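Local coordinates for protein small ribosomal subunit biogenesis GTPase RsgA (Thermotoga maritima, PDB 1U0L) that probably assists late maturation of the 30S ribosomal subunit as a zinc-containing, circularly permuted GTPase that hydrolyses GTP slowly, at residues A[105-110]-A[232-237]. Sequence-based numbering, arbitrary orientation.
Sequences DKFLVL and ANLEIN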
ATOM      1  N   ASP A 105      -6.249  -8.151   7.440  1.00 22.42           N
ATOM      2  CA  ASP A 105      -7.368  -7.225   7.334  1.00 21.92           C
ATOM      3  C   ASP A 105      -7.026  -5.826   7.827  1.00 21.73           C
ATOM      4  O   ASP A 105      -7.614  -4.837   7.374  1.00 18.90           O
ATOM      5  CB  ASP A 105      -8.595  -7.776   8.075  1.00 25.80           C
ATOM      6  CG  ASP A 105      -9.130  -9.037   7.428  1.00 28.84           C
ATOM      7  OD1 ASP A 105      -8.898  -9.217   6.201  1.00 26.38           O
ATOM      8  OD2 ASP A 105      -9.784  -9.840   8.135  1.00 28.86           O
ATOM      9  N   LYS A 106      -6.071  -5.735   8.746  1.00 26.95           N
ATOM     10  CA  LYS A 106      -5.672  -4.430   9.248  1.00 26.31           C
ATOM     11  C   LYS A 106      -4.916  -3.735   8.119  1.00 26.21           C
ATOM     12  O   LYS A 106      -5.050  -2.522   7.906  1.00 23.87           O
ATOM     13  CB  LYS A 106      -4.799  -4.580  10.483  1.00 23.10           C
ATOM     14  CG  LYS A 106      -4.192  -3.291  10.941  1.00 26.46           C
ATOM     15  CD  LYS A 106      -3.849  -3.320  12.397  1.00 29.30           C
ATOM     16  CE  LYS A 106      -5.112  -3.384  13.235  1.00 32.07           C
ATOM     17  NZ  LYS A 106      -4.783  -3.282  14.694  1.00 36.08           N
ATOM     18  N   PHE A 107      -4.141  -4.520   7.377  1.00 23.90           N
ATOM     19  CA  PHE A 107      -3.390  -3.992   6.248  1.00 24.18           C
ATOM     20  C   PHE A 107      -4.354  -3.502   5.176  1.00 24.52           C
ATOM     21  O   PHE A 107      -4.202  -2.386   4.659  1.00 22.32           O
ATOM     22  CB  PHE A 107      -2.466  -5.062   5.674  1.00 20.00           C
ATOM     23  CG  PHE A 107      -1.093  -5.019   6.243  1.00 22.06           C
ATOM     24  CD1 PHE A 107      -0.452  -6.185   6.643  1.00 21.23           C
ATOM     25  CD2 PHE A 107      -0.429  -3.803   6.385  1.00 22.49           C
ATOM     26  CE1 PHE A 107       0.838  -6.143   7.183  1.00 22.55           C
ATOM     27  CE2 PHE A 107       0.862  -3.744   6.924  1.00 23.73           C
ATOM     28  CZ  PHE A 107       1.499  -4.922   7.326  1.00 22.20           C
ATOM     29  N   LEU A 108      -5.342  -4.339   4.849  1.00 23.56           N
ATOM     30  CA  LEU A 108      -6.340  -3.980   3.850  1.00 23.58           C
ATOM     31  C   LEU A 108      -7.110  -2.741   4.304  1.00 23.62           C
ATOM     32  O   LEU A 108      -7.340  -1.833   3.511  1.00 24.81           O
ATOM     33  CB  LEU A 108      -7.300  -5.150   3.611  1.00 19.92           C
ATOM     34  CG  LEU A 108      -6.667  -6.374   2.944  1.00 20.68           C
ATOM     35  CD1 LEU A 108      -7.639  -7.538   2.967  1.00 17.45           C
ATOM     36  CD2 LEU A 108      -6.263  -6.037   1.517  1.00 18.35           C
ATOM     37  N   VAL A 109      -7.491  -2.691   5.578  1.00 17.70           N
ATOM     38  CA  VAL A 109      -8.212  -1.535   6.097  1.00 19.46           C
ATOM     39  C   VAL A 109      -7.387  -0.281   5.807  1.00 21.95           C
ATOM     40  O   VAL A 109      -7.914   0.720   5.320  1.00 22.95           O
ATOM     41  CB  VAL A 109      -8.456  -1.650   7.619  1.00 18.79           C
ATOM     42  CG1 VAL A 109      -8.931  -0.318   8.174  1.00 17.24           C
ATOM     43  CG2 VAL A 109      -9.503  -2.719   7.899  1.00 19.26           C
ATOM     44  N   LEU A 110      -6.090  -0.346   6.096  1.00 28.46           N
ATOM     45  CA  LEU A 110      -5.185   0.777   5.845  1.00 29.48           C
ATOM     46  C   LEU A 110      -5.089   1.147   4.359  1.00 29.80           C
ATOM     47  O   LEU A 110      -5.106   2.325   3.995  1.00 25.65           O
ATOM     48  CB  LEU A 110      -3.787   0.455   6.375  1.00 20.84           C
ATOM     49  CG  LEU A 110      -3.641   0.560   7.886  1.00 19.97           C
ATOM     50  CD1 LEU A 110      -2.290   0.013   8.289  1.00 21.07           C
ATOM     51  CD2 LEU A 110      -3.808   1.994   8.340  1.00 14.33           C
ATOM     52  N   ALA A 232       4.186  -0.471   7.898  1.00 39.35           N
ATOM     53  CA  ALA A 232       4.831  -1.453   8.752  1.00 41.37           C
ATOM     54  C   ALA A 232       4.450  -1.310  10.212  1.00 43.43           C
ATOM     55  O   ALA A 232       4.538  -2.273  10.973  1.00 45.84           O
ATOM     56  CB  ALA A 232       6.334  -1.370   8.598  1.00 38.62           C
ATOM     57  N   ASN A 233       4.022  -0.123  10.616  1.00 38.72           N
ATOM     58  CA  ASN A 233       3.651   0.066  12.007  1.00 43.26           C
ATOM     59  C   ASN A 233       2.176  -0.222  12.265  1.00 45.06           C
ATOM     60  O   ASN A 233       1.676   0.040  13.358  1.00 47.09           O
ATOM     61  CB  ASN A 233       3.994   1.475  12.465  1.00 76.08           C
ATOM     62  CG  ASN A 233       3.335   2.521  11.623  1.00 81.45           C
ATOM     63  OD1 ASN A 233       2.115   2.535  11.471  1.00 84.99           O
ATOM     64  ND2 ASN A 233       4.138   3.414  11.062  1.00 83.82           N
ATOM     65  N   LEU A 234       1.484  -0.762  11.263  1.00 52.97           N
ATOM     66  CA  LEU A 234       0.072  -1.113  11.398  1.00 52.29           C
ATOM     67  C   LEU A 234      -0.663  -0.204  12.386  1.00 53.59           C
ATOM     68  O   LEU A 234      -1.241  -0.679  13.364  1.00 53.73           O
ATOM     69  CB  LEU A 234      -0.044  -2.569  11.863  1.00 32.56           C
ATOM     70  CG  LEU A 234       0.425  -3.649  10.879  1.00 32.85           C
ATOM     71  CD1 LEU A 234       0.688  -4.950  11.618  1.00 31.99           C
ATOM     72  CD2 LEU A 234      -0.628  -3.863   9.784  1.00 32.30           C
ATOM     73  N   GLU A 235      -0.642   1.099  12.131  1.00 39.74           N
ATOM     74  CA  GLU A 235      -1.291   2.049  13.022  1.00 42.64           C
ATOM     75  C   GLU A 235      -2.661   2.524  12.569  1.00 43.51           C
ATOM     76  O   GLU A 235      -2.778   3.395  11.713  1.00 41.99           O
ATOM     77  CB  GLU A 235      -0.392   3.262  13.249  1.00 81.40           C
ATOM     78  CG  GLU A 235       0.748   3.002  14.210  1.00 86.96           C
ATOM     79  CD  GLU A 235       1.707   4.178  14.311  1.00 89.94           C
ATOM     80  OE1 GLU A 235       2.620   4.133  15.166  1.00 90.41           O
ATOM     81  OE2 GLU A 235       1.549   5.143  13.534  1.00 90.99           O
ATOM     82  N   ILE A 236      -3.691   1.944  13.168  1.00 85.01           N
ATOM     83  CA  ILE A 236      -5.073   2.294  12.882  1.00 86.18           C
ATOM     84  C   ILE A 236      -5.580   3.104  14.062  1.00 87.20           C
ATOM     85  O   ILE A 236      -6.026   2.542  15.058  1.00 90.23           O
ATOM     86  CB  ILE A 236      -5.944   1.044  12.750  1.00 73.19           C
ATOM     87  CG1 ILE A 236      -5.686   0.381  11.405  1.00 73.83           C
ATOM     88  CG2 ILE A 236      -7.402   1.402  12.887  1.00 74.26           C
ATOM     89  CD1 ILE A 236      -6.551  -0.829  11.162  1.00 79.70           C
ATOM     90  N   ASN A 237      -5.510   4.420  13.959  1.00 59.62           N
ATOM     91  CA  ASN A 237      -5.955   5.272  15.055  1.00 59.95           C
ATOM     92  C   ASN A 237      -6.673   6.479  14.496  1.00 59.69           C
ATOM     93  O   ASN A 237      -7.613   6.997  15.099  1.00 58.94           O
ATOM     94  CB  ASN A 237      -4.753   5.726  15.892  1.00 66.90           C
ATOM     95  CG  ASN A 237      -4.092   4.577  16.635  1.00 68.22           C
ATOM     96  OD1 ASN A 237      -4.651   4.048  17.597  1.00 67.72           O
ATOM     97  ND2 ASN A 237      -2.900   4.180  16.187  1.00 69.04           N
TER
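Leu-234 lays its CD2 methyl over the ring face of Phe-107, 3.3 Å from the ring centroid and 15° off the ring normal, a CH-pi contact. A branched leucine suits this place because one methyl can cover the centre of the ring while Leu-234 CG lies nearest Phe-107 CZ and CE2; the phenylalanine suits its own by offering a broad flat face. An alanine in place of Phe-107 would probably leave that methyl without its aromatic platform and open a gap between the helix and the loop. On the next turn of the helix, Leu-110 CD1 lies 4.1 Å from Leu-234 CA, and Leu-110 CD2 meets Ile-236 CG1 at 3.9 Å. Ile-236, whose CG1-CD1 arm is long enough to reach the helix, extends its CD1 methyl between Lys-106 and Val-109, 3.4 Å from Lys-106 CG and 3.9 Å from Val-109 CG1. Lys-106 serves here through its long aliphatic chain: CG stands anti to the backbone N (chi1 172°), which brings it beside both Leu-234 CD2 and Ile-236 CD1, while NZ is hydrogen-bonded to Tyr-102. Phe-107, Val-109, Leu-110 and the aliphatic part of Lys-106 thus offer the loop carbon atoms, and the two segments are joined by van der Waals and CH-pi contacts. The contact lies within the GTPase domain, where the loop following strand 224-226 runs across helix 101-113. Phe-107 also packs on Leu-90 of strand 87-92 and approaches Gly-176 of the P-loop, whereas Ile-236 and Lys-106 reach Met-291 of helix 282-296, so the contact spans from the central sheet to the C-terminal helix.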